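Local coordinates for carbohydrate kinase, FGGY (Rhodospirillum rubrum, PDB 3IFR), which probably transfers a phosphate group from ATP to D-xylulose, as expected of a xylulokinase of the FGGY carbohydrate kinase family, at residues D165-N168 with M169-G173; G221-A225 with E226-L230; G232-T235 with G236-V239; N433-G436 with S437-A441. One frame throughout, in Å; residues are numbered along the deposited sequence.

How the interactions relate
Interactions 1, 2 and 3 form one cluster at an edge of the N-terminal half of the protein. The centres of interactions 2 and 3 are about 6 Å apart, and those of 1 and 2 about 9 Å. Interaction 1 ends a helix whose L171 O lies 2.9 Å from T224 N, where interaction 2 starts helix 225-231. Interaction 3 then returns the chain to the same sheet, with V223 O lying 2.7 Å from G236 N. Interaction 4 stands apart, in the C-terminal half of the protein. Its centre is about 21 Å from that of interaction 3, yet its helix touches strands 77-84 and 18-25 of the N-terminal half.

Interaction 1 of 4, residues D165-N168 with M169-G173; sequences DYIN and MLLTG
Y166 and L170 meet one turn apart on helix 163-172. A chi1 of 173° sets the Y166 ring beside its own carbonyl carbon, and this brings it over to L170. L170 CD2 lies 3.5 Å from Y166 CZ. L170 CD1 sits 3.8 Å from Y166 CE1. The two methyls reach the ring at a slant. M169, a selenomethionine, is also held close, with its CG 3.0 Å from D165 O. Its chain runs on extended to SE and CE. M169 and L170 are partly exposed, at the rim of this tight part.

The tightest polar point is N168 O. N168 O accepts from T172 N at 3.0 Å and from T172 OG1 at 2.8 Å. The amide comes nearly along the C=O axis. The hydroxyl comes from above the carbonyl plane, 42° out of it. With chi1 of T172 at 61°, OG1 stands between its own N and carbonyl carbon, facing back to the previous turn. The same OG1 also bonds to E174 N, so one hydroxyl ties the last turn to the chain that leaves it.

Other parts are looser. I167 CG2 and L171 CD1 are 4.2 Å apart. G173 is exposed and leaves the helix with positive phi, though its N still bonds to M169 O at 2.8 Å.

D165 is gripped by D178 N and G162 N. Y166, I167, L170 and L171 touch helix 52-70, at P52, W55 and W56. M169 touches T159 and C161 of strand 159-161. N168 rests on V82 of strand 77-84 and, with T172, on V239 of strand 238-244.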
ATOM      1  N   ASP A 165      -1.849  15.192   1.231  1.00 15.84           N
ATOM      2  CA  ASP A 165      -1.953  16.341   2.163  1.00 17.52           C
ATOM      3  C   ASP A 165      -1.860  17.670   1.383  1.00 21.03           C
ATOM      4  O   ASP A 165      -2.561  18.661   1.651  1.00 17.85           O
ATOM      5  CB  ASP A 165      -0.836  16.335   3.197  1.00 16.96           C
ATOM      6  CG  ASP A 165      -0.771  15.051   4.009  1.00 18.76           C
ATOM      7  OD1 ASP A 165      -1.821  14.575   4.492  1.00 18.64           O
ATOM      8  OD2 ASP A 165       0.370  14.544   4.216  1.00 18.54           O
ATOM      9  N   TYR A 166      -0.973  17.695   0.389  1.00 20.05           N
ATOM     10  CA  TYR A 166      -0.798  18.914  -0.346  1.00 17.76           C
ATOM     11  C   TYR A 166      -2.071  19.290  -1.133  1.00 17.49           C
ATOM     12  O   TYR A 166      -2.525  20.428  -1.100  1.00 18.51           O
ATOM     13  CB  TYR A 166       0.437  18.807  -1.240  1.00 17.97           C
ATOM     14  CG  TYR A 166       0.601  19.971  -2.162  1.00 15.04           C
ATOM     15  CD1 TYR A 166       0.830  21.236  -1.650  1.00 16.14           C
ATOM     16  CD2 TYR A 166       0.500  19.813  -3.536  1.00 14.48           C
ATOM     17  CE1 TYR A 166       0.979  22.322  -2.498  1.00 19.26           C
ATOM     18  CE2 TYR A 166       0.639  20.874  -4.396  1.00 16.04           C
ATOM     19  CZ  TYR A 166       0.903  22.130  -3.876  1.00 20.38           C
ATOM     20  OH  TYR A 166       1.062  23.221  -4.693  1.00 20.13           O
ATOM     21  N   ILE A 167      -2.664  18.316  -1.806  1.00 19.19           N
ATOM     22  CA  ILE A 167      -3.883  18.533  -2.551  1.00 17.29           C
ATOM     23  C   ILE A 167      -4.975  19.030  -1.622  1.00 20.21           C
ATOM     24  O   ILE A 167      -5.593  20.054  -1.900  1.00 21.69           O
ATOM     25  CB  ILE A 167      -4.291  17.222  -3.266  1.00 19.58           C
ATOM     26  CG1 ILE A 167      -3.147  16.768  -4.186  1.00 18.59           C
ATOM     27  CG2 ILE A 167      -5.595  17.399  -4.052  1.00 15.72           C
ATOM     28  CD1 ILE A 167      -2.878  17.751  -5.359  1.00 17.33           C
ATOM     29  N   ASN A 168      -5.217  18.335  -0.500  1.00 18.89           N
ATOM     30  CA  ASN A 168      -6.159  18.860   0.510  1.00 18.39           C
ATOM     31  C   ASN A 168      -5.945  20.349   0.922  1.00 19.57           C
ATOM     32  O   ASN A 168      -6.908  21.134   1.062  1.00 17.66           O
ATOM     33  CB  ASN A 168      -6.134  17.990   1.758  1.00 15.78           C
ATOM     34  CG  ASN A 168      -6.924  16.721   1.601  1.00 19.28           C
ATOM     35  OD1 ASN A 168      -7.955  16.687   0.891  1.00 16.36           O
ATOM     36  ND2 ASN A 168      -6.470  15.646   2.296  1.00 17.57           N
HETATM   37  N   MSE A 169      -4.694  20.740   1.135  1.00 17.85           N
HETATM   38  CA  MSE A 169      -4.419  22.161   1.410  1.00 20.26           C
HETATM   39  C   MSE A 169      -4.936  23.040   0.275  1.00 19.93           C
HETATM   40  O   MSE A 169      -5.692  23.954   0.521  1.00 20.44           O
HETATM   41  CB  MSE A 169      -2.935  22.428   1.641  1.00 14.43           C
HETATM   42  CG  MSE A 169      -2.374  21.503   2.661  1.00 17.81           C
HETATM   43 SE   MSE A 169      -0.465  21.842   2.998  1.00 36.85          SE
HETATM   44  CE  MSE A 169      -0.084  20.512   4.465  1.00 16.63           C
ATOM     45  N   LEU A 170      -4.566  22.726  -0.966  1.00 18.78           N
ATOM     46  CA  LEU A 170      -5.078  23.446  -2.112  1.00 18.49           C
ATOM     47  C   LEU A 170      -6.622  23.495  -2.170  1.00 20.50           C
ATOM     48  O   LEU A 170      -7.173  24.443  -2.724  1.00 18.49           O
ATOM     49  CB  LEU A 170      -4.527  22.815  -3.398  1.00 21.71           C
ATOM     50  CG  LEU A 170      -3.269  23.480  -3.968  1.00 24.81           C
ATOM     51  CD1 LEU A 170      -2.410  24.012  -2.866  1.00 24.30           C
ATOM     52  CD2 LEU A 170      -2.457  22.537  -4.878  1.00 22.31           C
ATOM     53  N   LEU A 171      -7.309  22.463  -1.649  1.00 19.03           N
ATOM     54  CA  LEU A 171      -8.795  22.389  -1.684  1.00 20.28           C
ATOM     55  C   LEU A 171      -9.507  23.233  -0.619  1.00 20.81           C
ATOM     56  O   LEU A 171     -10.546  23.845  -0.893  1.00 19.67           O
ATOM     57  CB  LEU A 171      -9.315  20.944  -1.533  1.00 15.69           C
ATOM     58  CG  LEU A 171      -8.969  19.999  -2.655  1.00 17.29           C
ATOM     59  CD1 LEU A 171      -9.272  18.554  -2.320  1.00 17.05           C
ATOM     60  CD2 LEU A 171      -9.701  20.437  -3.913  1.00 18.94           C
ATOM     61  N   THR A 172      -8.929  23.258   0.577  1.00 18.11           N
ATOM     62  CA  THR A 172      -9.613  23.748   1.779  1.00 20.81           C
ATOM     63  C   THR A 172      -8.919  24.954   2.415  1.00 21.92           C
ATOM     64  O   THR A 172      -9.510  25.654   3.212  1.00 27.83           O
ATOM     65  CB  THR A 172      -9.650  22.631   2.849  1.00 20.09           C
ATOM     66  OG1 THR A 172      -8.304  22.276   3.206  1.00 17.30           O
ATOM     67  CG2 THR A 172     -10.325  21.391   2.281  1.00 19.81           C
ATOM     68  N   GLY A 173      -7.656  25.173   2.083  1.00 19.24           N
ATOM     69  CA  GLY A 173      -6.850  26.147   2.778  1.00 20.25           C
ATOM     70  C   GLY A 173      -6.504  25.733   4.198  1.00 23.69           C
ATOM     71  O   GLY A 173      -5.944  26.501   4.966  1.00 23.28           O
TER

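Interaction 2 of 4, residues G221-A225 with E226-L230; sequences GAVTA and EAAAL
T224 is the N-cap of helix 225-231, and its side chain accepts from A227 N. V223 alone separates it from the end of strand 219-222. T224 CB stands 4.1 Å from E226 N. From CB the side chain forks. OG1 turns toward the helix, because a chi1 of 59° places it between the backbone N and the carbonyl carbon. T224 OG1 accepts from A227 N at 3.2 Å, with an N-H...O angle of 150°. T224 OG1 also lies 3.4 Å from A227 CB. CG2 takes the other branch and packs against T172 O of helix 163-172. OG1 has a further, weak bond to L171 O of that helix. The hydroxyl thus caps one helix and weakly touches the end of another.

The backbone takes up the helix at once. A228 N bonds to T224 O at 2.8 Å, and A229 N bonds to A225 O almost straight, at 179°. The side chain caps the amide of A227, the third residue of the helix, and the carbonyls of T224 and A225 take the next two.

V223, just before the cap, completes the start with an apolar contact. It and A228 occupy the positions of a hydrophobic staple, although the alanine offers only a methyl. V223 is buried and also touches L237. Its CG1 touches both A227 CB and A228 CB at about the same distance. The closest approach of this methyl is to the backbone, where V223 CG1 lies 3.6 Å from A228 N.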
ATOM      1  N   GLY A 221     -12.103  20.047   6.249  1.00 22.00           N
ATOM      2  CA  GLY A 221     -12.502  21.412   5.955  1.00 19.49           C
ATOM      3  C   GLY A 221     -13.491  21.417   4.817  1.00 20.07           C
ATOM      4  O   GLY A 221     -14.180  20.439   4.576  1.00 22.02           O
ATOM      5  N   ALA A 222     -13.577  22.525   4.106  1.00 22.75           N
ATOM      6  CA  ALA A 222     -14.516  22.628   3.007  1.00 23.63           C
ATOM      7  C   ALA A 222     -13.791  23.187   1.772  1.00 23.38           C
ATOM      8  O   ALA A 222     -12.828  23.915   1.910  1.00 19.28           O
ATOM      9  CB  ALA A 222     -15.643  23.539   3.400  1.00 22.04           C
ATOM     10  N   VAL A 223     -14.273  22.832   0.579  1.00 23.89           N
ATOM     11  CA  VAL A 223     -13.753  23.362  -0.680  1.00 20.17           C
ATOM     12  C   VAL A 223     -13.980  24.863  -0.722  1.00 21.74           C
ATOM     13  O   VAL A 223     -15.095  25.345  -0.558  1.00 22.96           O
ATOM     14  CB  VAL A 223     -14.445  22.728  -1.913  1.00 21.27           C
ATOM     15  CG1 VAL A 223     -14.117  23.480  -3.198  1.00 19.30           C
ATOM     16  CG2 VAL A 223     -14.069  21.264  -2.063  1.00 22.36           C
ATOM     17  N   THR A 224     -12.904  25.597  -0.973  1.00 22.59           N
ATOM     18  CA  THR A 224     -12.951  27.041  -0.985  1.00 24.23           C
ATOM     19  C   THR A 224     -13.461  27.573  -2.317  1.00 23.34           C
ATOM     20  O   THR A 224     -13.712  26.827  -3.269  1.00 20.39           O
ATOM     21  CB  THR A 224     -11.561  27.604  -0.807  1.00 22.07           C
ATOM     22  OG1 THR A 224     -10.740  27.108  -1.874  1.00 24.28           O
ATOM     23  CG2 THR A 224     -10.988  27.160   0.518  1.00 23.93           C
ATOM     24  N   ALA A 225     -13.588  28.887  -2.367  1.00 21.73           N
ATOM     25  CA  ALA A 225     -14.074  29.518  -3.554  1.00 23.37           C
ATOM     26  C   ALA A 225     -13.006  29.361  -4.652  1.00 18.64           C
ATOM     27  O   ALA A 225     -13.319  28.928  -5.716  1.00 18.83           O
ATOM     28  CB  ALA A 225     -14.423  30.991  -3.270  1.00 21.85           C
ATOM     29  N   GLU A 226     -11.744  29.681  -4.382  1.00 22.45           N
ATOM     30  CA  GLU A 226     -10.698  29.461  -5.390  1.00 24.33           C
ATOM     31  C   GLU A 226     -10.733  28.004  -5.933  1.00 19.32           C
ATOM     32  O   GLU A 226     -10.650  27.761  -7.143  1.00 21.01           O
ATOM     33  CB  GLU A 226      -9.312  29.819  -4.828  1.00 23.58           C
ATOM     34  CG  GLU A 226      -9.034  31.315  -4.723  1.00 28.01           C
ATOM     35  CD  GLU A 226      -8.600  31.896  -6.100  1.00 37.09           C
ATOM     36  OE1 GLU A 226      -8.858  31.183  -7.125  1.00 35.26           O
ATOM     37  OE2 GLU A 226      -8.008  33.037  -6.150  1.00 36.90           O
ATOM     38  N   ALA A 227     -10.919  27.038  -5.047  1.00 17.55           N
ATOM     39  CA  ALA A 227     -10.775  25.644  -5.444  1.00 18.35           C
ATOM     40  C   ALA A 227     -12.030  25.125  -6.123  1.00 16.34           C
ATOM     41  O   ALA A 227     -11.967  24.238  -6.959  1.00 15.60           O
ATOM     42  CB  ALA A 227     -10.366  24.797  -4.276  1.00 17.90           C
ATOM     43  N   ALA A 228     -13.165  25.739  -5.805  1.00 17.06           N
ATOM     44  CA  ALA A 228     -14.406  25.460  -6.538  1.00 19.45           C
ATOM     45  C   ALA A 228     -14.197  25.917  -7.955  1.00 17.00           C
ATOM     46  O   ALA A 228     -14.402  25.179  -8.883  1.00 16.96           O
ATOM     47  CB  ALA A 228     -15.615  26.165  -5.915  1.00 18.62           C
ATOM     48  N   ALA A 229     -13.725  27.133  -8.116  1.00 18.12           N
ATOM     49  CA  ALA A 229     -13.413  27.617  -9.459  1.00 22.30           C
ATOM     50  C   ALA A 229     -12.496  26.680 -10.310  1.00 20.03           C
ATOM     51  O   ALA A 229     -12.847  26.252 -11.406  1.00 19.94           O
ATOM     52  CB  ALA A 229     -12.852  28.999  -9.375  1.00 18.89           C
ATOM     53  N   LEU A 230     -11.340  26.347  -9.786  1.00 17.45           N
ATOM     54  CA  LEU A 230     -10.425  25.507 -10.516  1.00 16.64           C
ATOM     55  C   LEU A 230     -10.873  24.074 -10.766  1.00 18.49           C
ATOM     56  O   LEU A 230     -10.447  23.465 -11.760  1.00 14.89           O
ATOM     57  CB  LEU A 230      -9.079  25.521  -9.790  1.00 19.95           C
ATOM     58  CG  LEU A 230      -8.495  26.938  -9.584  1.00 18.47           C
ATOM     59  CD1 LEU A 230      -7.457  27.003  -8.463  1.00 19.72           C
ATOM     60  CD2 LEU A 230      -7.892  27.437 -10.872  1.00 20.52           C
TER

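Interaction 3 of 4, residues G232-T235 with G236-V239; sequences GLPT and GLPV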
ATOM      1  N   GLY A 232     -14.432  22.753 -10.357  1.00 22.00           N
ATOM      2  CA  GLY A 232     -15.841  22.464 -10.623  1.00 21.66           C
ATOM      3  C   GLY A 232     -16.621  22.015  -9.384  1.00 23.41           C
ATOM      4  O   GLY A 232     -17.848  22.094  -9.347  1.00 25.36           O
ATOM      5  N   LEU A 233     -15.917  21.516  -8.369  1.00 24.79           N
ATOM      6  CA  LEU A 233     -16.576  21.118  -7.110  1.00 25.29           C
ATOM      7  C   LEU A 233     -17.432  22.252  -6.553  1.00 25.64           C
ATOM      8  O   LEU A 233     -17.086  23.437  -6.664  1.00 23.83           O
ATOM      9  CB  LEU A 233     -15.543  20.682  -6.060  1.00 23.92           C
ATOM     10  CG  LEU A 233     -15.153  19.192  -5.961  1.00 25.81           C
ATOM     11  CD1 LEU A 233     -15.420  18.431  -7.224  1.00 26.65           C
ATOM     12  CD2 LEU A 233     -13.693  18.909  -5.465  1.00 20.77           C
ATOM     13  N   PRO A 234     -18.569  21.896  -5.946  1.00 27.14           N
ATOM     14  CA  PRO A 234     -19.423  22.936  -5.358  1.00 26.26           C
ATOM     15  C   PRO A 234     -18.667  23.676  -4.276  1.00 23.87           C
ATOM     16  O   PRO A 234     -17.876  23.078  -3.548  1.00 24.97           O
ATOM     17  CB  PRO A 234     -20.586  22.142  -4.727  1.00 28.75           C
ATOM     18  CG  PRO A 234     -20.565  20.813  -5.375  1.00 27.42           C
ATOM     19  CD  PRO A 234     -19.115  20.547  -5.773  1.00 24.66           C
ATOM     20  N   THR A 235     -18.895  24.970  -4.174  1.00 22.45           N
ATOM     21  CA  THR A 235     -18.288  25.730  -3.098  1.00 24.05           C
ATOM     22  C   THR A 235     -18.703  25.152  -1.727  1.00 24.14           C
ATOM     23  O   THR A 235     -19.841  24.734  -1.532  1.00 23.75           O
ATOM     24  CB  THR A 235     -18.710  27.190  -3.207  1.00 22.79           C
ATOM     25  OG1 THR A 235     -18.278  27.702  -4.480  1.00 24.96           O
ATOM     26  CG2 THR A 235     -18.087  28.009  -2.101  1.00 21.06           C
ATOM     27  N   GLY A 236     -17.782  25.108  -0.776  1.00 23.32           N
ATOM     28  CA  GLY A 236     -18.148  24.624   0.548  1.00 25.34           C
ATOM     29  C   GLY A 236     -18.313  23.111   0.728  1.00 23.30           C
ATOM     30  O   GLY A 236     -18.556  22.657   1.823  1.00 19.90           O
ATOM     31  N   LEU A 237     -18.162  22.336  -0.342  1.00 23.06           N
ATOM     32  CA  LEU A 237     -18.168  20.890  -0.242  1.00 23.87           C
ATOM     33  C   LEU A 237     -17.296  20.363   0.888  1.00 22.97           C
ATOM     34  O   LEU A 237     -16.082  20.630   0.918  1.00 22.14           O
ATOM     35  CB  LEU A 237     -17.636  20.277  -1.530  1.00 22.49           C
ATOM     36  CG  LEU A 237     -17.926  18.784  -1.609  1.00 22.10           C
ATOM     37  CD1 LEU A 237     -19.438  18.634  -1.726  1.00 25.31           C
ATOM     38  CD2 LEU A 237     -17.212  18.056  -2.809  1.00 21.01           C
ATOM     39  N   PRO A 238     -17.884  19.555   1.788  1.00 22.91           N
ATOM     40  CA  PRO A 238     -17.031  18.966   2.833  1.00 20.92           C
ATOM     41  C   PRO A 238     -15.883  18.117   2.285  1.00 21.14           C
ATOM     42  O   PRO A 238     -16.083  17.226   1.432  1.00 21.78           O
ATOM     43  CB  PRO A 238     -17.995  18.094   3.628  1.00 17.83           C
ATOM     44  CG  PRO A 238     -19.335  18.739   3.373  1.00 21.83           C
ATOM     45  CD  PRO A 238     -19.299  19.185   1.948  1.00 19.62           C
ATOM     46  N   VAL A 239     -14.693  18.364   2.810  1.00 17.78           N
ATOM     47  CA  VAL A 239     -13.541  17.543   2.495  1.00 19.94           C
ATOM     48  C   VAL A 239     -13.044  16.815   3.733  1.00 20.89           C
ATOM     49  O   VAL A 239     -12.770  17.437   4.751  1.00 23.32           O
ATOM     50  CB  VAL A 239     -12.394  18.397   1.972  1.00 20.00           C
ATOM     51  CG1 VAL A 239     -11.207  17.504   1.612  1.00 18.33           C
ATOM     52  CG2 VAL A 239     -12.856  19.212   0.754  1.00 20.37           C
TER
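L237 has a chi1 of -166°, with CG placed beside the carbonyl carbon, and this carries CD2 back toward L233. There L237 CD2 lies 3.9 Å from L233 CG, with the two side chains passing at a slant. The same L237 CD2 is 4.3 Å from P234 CD, a ring carbon. L237 CD2 thus meets the branch carbon of L233 and a ring carbon of P234.

The backbone turns back on itself here. P234 to L237 form a type II beta turn. T235 and G236 occupy its corner positions. G236 has a phi of 76°, and in this state the missing CB spares it a clash with T235 O. The closing bond, L237 N to P234 O, is 3.3 Å long and weak, though fairly straight at 162°. L237 CB lies 3.5 Å from the same P234 O. T235 turns its CB away from the turn's second half and stays exposed at the corner. T235 CG2 comes 3.2 Å from G236 N.

The turn joins helix 225-231 to strand 238-244. V223 makes backbone hydrogen bonds with G236 and L237, so the second half of the turn is paired with the chain leaving strand 219-222. L233 and L237 both rest on I80 of strand 77-84, and L233 also touches W75. The exposed corner is T235 and G236, and the buried side is apolar. With its closing bond weak, the turn probably owes its shape also to the glycine, the pairing with V223 and the leucine contact.

Interaction 4 of 4, residues N433-G436 with S437-A441; sequences NPLG and SAVGA
The carboxamide of N433 and the G436-S437 peptide are the flat groups that meet the first turn of helix 437-448. V439 CG2 lies near the plane of the carboxamide, off its ND2 end and not over a face, 4.4 Å from N433 ND2. This is loose packing. One face of the G436-S437 peptide is roofed by the turning chain, with A438 N and V439 N both above it. The N433 carboxamide lies toward the other side. V439 N reaches G436 O from above the peptide, in a weak bond of 3.4 Å. V439 CB is at 3.5 Å from the same G436 O.

The apolar part is small. V439 CG2 touches L435 CB at 4.0 Å. A chi1 of 171° points V439 CG1 away from its own backbone N and leaves CG2 to face the loop.

Water 1 bridges the start of the helix. Water 1 donates to L435 O at 2.7 Å and accepts from A438 N at 3.0 Å. It thus links an amide of the first turn to a carbonyl of the loop, across a gap too wide for a direct bond. G436, next after L435, has a phi of 86°, a state that suits a residue without a CB. Further on, A441 N bonds to S437 O at 3.0 Å.

S437 OG bonds to D245 O and weakly to S249 OG, of helix 245-252. V439 and N433 touch A252 of that helix. The loop leads from strand 428-432 into helix 437-448. The contact of this helix with helix 245-252 is consistent with the paired interdomain helices of the actin-like ATPase fold.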
ATOM      1  N   ASN A 433     -10.860  -5.386  -7.484  1.00 32.29           N
ATOM      2  CA  ASN A 433     -11.022  -4.023  -7.016  1.00 33.50           C
ATOM      3  C   ASN A 433     -10.236  -3.171  -7.957  1.00 35.87           C
ATOM      4  O   ASN A 433      -9.174  -2.694  -7.601  1.00 38.02           O
ATOM      5  CB  ASN A 433     -10.419  -3.931  -5.633  1.00 35.17           C
ATOM      6  CG  ASN A 433     -10.713  -2.624  -4.935  1.00 40.41           C
ATOM      7  OD1 ASN A 433     -10.370  -2.500  -3.734  1.00 37.16           O
ATOM      8  ND2 ASN A 433     -11.338  -1.633  -5.654  1.00 34.23           N
ATOM      9  N   PRO A 434     -10.735  -3.015  -9.187  1.00 37.34           N
ATOM     10  CA  PRO A 434      -9.932  -2.434 -10.265  1.00 37.70           C
ATOM     11  C   PRO A 434      -9.749  -0.919 -10.074  1.00 40.46           C
ATOM     12  O   PRO A 434      -8.626  -0.416 -10.139  1.00 41.56           O
ATOM     13  CB  PRO A 434     -10.760  -2.717 -11.525  1.00 33.03           C
ATOM     14  CG  PRO A 434     -12.040  -3.328 -11.067  1.00 38.08           C
ATOM     15  CD  PRO A 434     -12.141  -3.187  -9.578  1.00 37.36           C
ATOM     16  N   LEU A 435     -10.842  -0.213  -9.815  1.00 39.31           N
ATOM     17  CA  LEU A 435     -10.800   1.227  -9.645  1.00 37.52           C
ATOM     18  C   LEU A 435      -9.851   1.586  -8.533  1.00 40.31           C
ATOM     19  O   LEU A 435      -9.361   2.703  -8.499  1.00 39.51           O
ATOM     20  CB  LEU A 435     -12.177   1.753  -9.278  1.00 38.78           C
ATOM     21  CG  LEU A 435     -13.091   1.957 -10.476  1.00 39.92           C
ATOM     22  CD1 LEU A 435     -12.977   0.767 -11.399  1.00 42.14           C
ATOM     23  CD2 LEU A 435     -14.546   2.170 -10.024  1.00 37.57           C
ATOM     24  N   GLY A 436      -9.628   0.663  -7.594  1.00 38.18           N
ATOM     25  CA  GLY A 436      -8.614   0.845  -6.564  1.00 33.47           C
ATOM     26  C   GLY A 436      -8.926   1.591  -5.258  1.00 32.57           C
ATOM     27  O   GLY A 436      -9.983   1.386  -4.604  1.00 28.40           O
ATOM     28  N   SER A 437      -7.957   2.433  -4.866  1.00 28.39           N
ATOM     29  CA  SER A 437      -7.978   3.179  -3.616  1.00 23.29           C
ATOM     30  C   SER A 437      -9.045   4.263  -3.608  1.00 23.03           C
ATOM     31  O   SER A 437      -9.514   4.689  -2.530  1.00 20.69           O
ATOM     32  CB  SER A 437      -6.620   3.852  -3.387  1.00 24.18           C
ATOM     33  OG  SER A 437      -5.524   2.972  -3.546  1.00 24.35           O
ATOM     34  N   ALA A 438      -9.426   4.729  -4.793  1.00 21.52           N
ATOM     35  CA  ALA A 438     -10.368   5.854  -4.865  1.00 22.29           C
ATOM     36  C   ALA A 438     -11.636   5.449  -4.199  1.00 21.57           C
ATOM     37  O   ALA A 438     -12.295   6.271  -3.565  1.00 20.87           O
ATOM     38  CB  ALA A 438     -10.652   6.273  -6.283  1.00 21.74           C
ATOM     39  N   VAL A 439     -11.966   4.164  -4.341  1.00 21.80           N
ATOM     40  CA  VAL A 439     -13.142   3.589  -3.693  1.00 20.44           C
ATOM     41  C   VAL A 439     -13.095   3.598  -2.159  1.00 22.11           C
ATOM     42  O   VAL A 439     -14.115   3.886  -1.491  1.00 22.09           O
ATOM     43  CB  VAL A 439     -13.410   2.128  -4.135  1.00 21.88           C
ATOM     44  CG1 VAL A 439     -14.508   1.556  -3.258  1.00 20.12           C
ATOM     45  CG2 VAL A 439     -13.758   2.052  -5.620  1.00 22.21           C
ATOM     46  N   GLY A 440     -11.941   3.219  -1.595  1.00 22.91           N
ATOM     47  CA  GLY A 440     -11.754   3.280  -0.157  1.00 18.75           C
ATOM     48  C   GLY A 440     -11.990   4.727   0.237  1.00 20.16           C
ATOM     49  O   GLY A 440     -12.540   5.031   1.300  1.00 20.49           O
ATOM     50  N   ALA A 441     -11.582   5.648  -0.628  1.00 20.43           N
ATOM     51  CA  ALA A 441     -11.737   7.079  -0.304  1.00 21.02           C
ATOM     52  C   ALA A 441     -13.175   7.607  -0.406  1.00 18.72           C
ATOM     53  O   ALA A 441     -13.626   8.297   0.500  1.00 19.64           O
ATOM     54  CB  ALA A 441     -10.738   7.969  -1.098  1.00 19.01           C
TER
HETATM   55  O   HOH W   1      -7.763   4.555  -7.262  1.00 25.78           O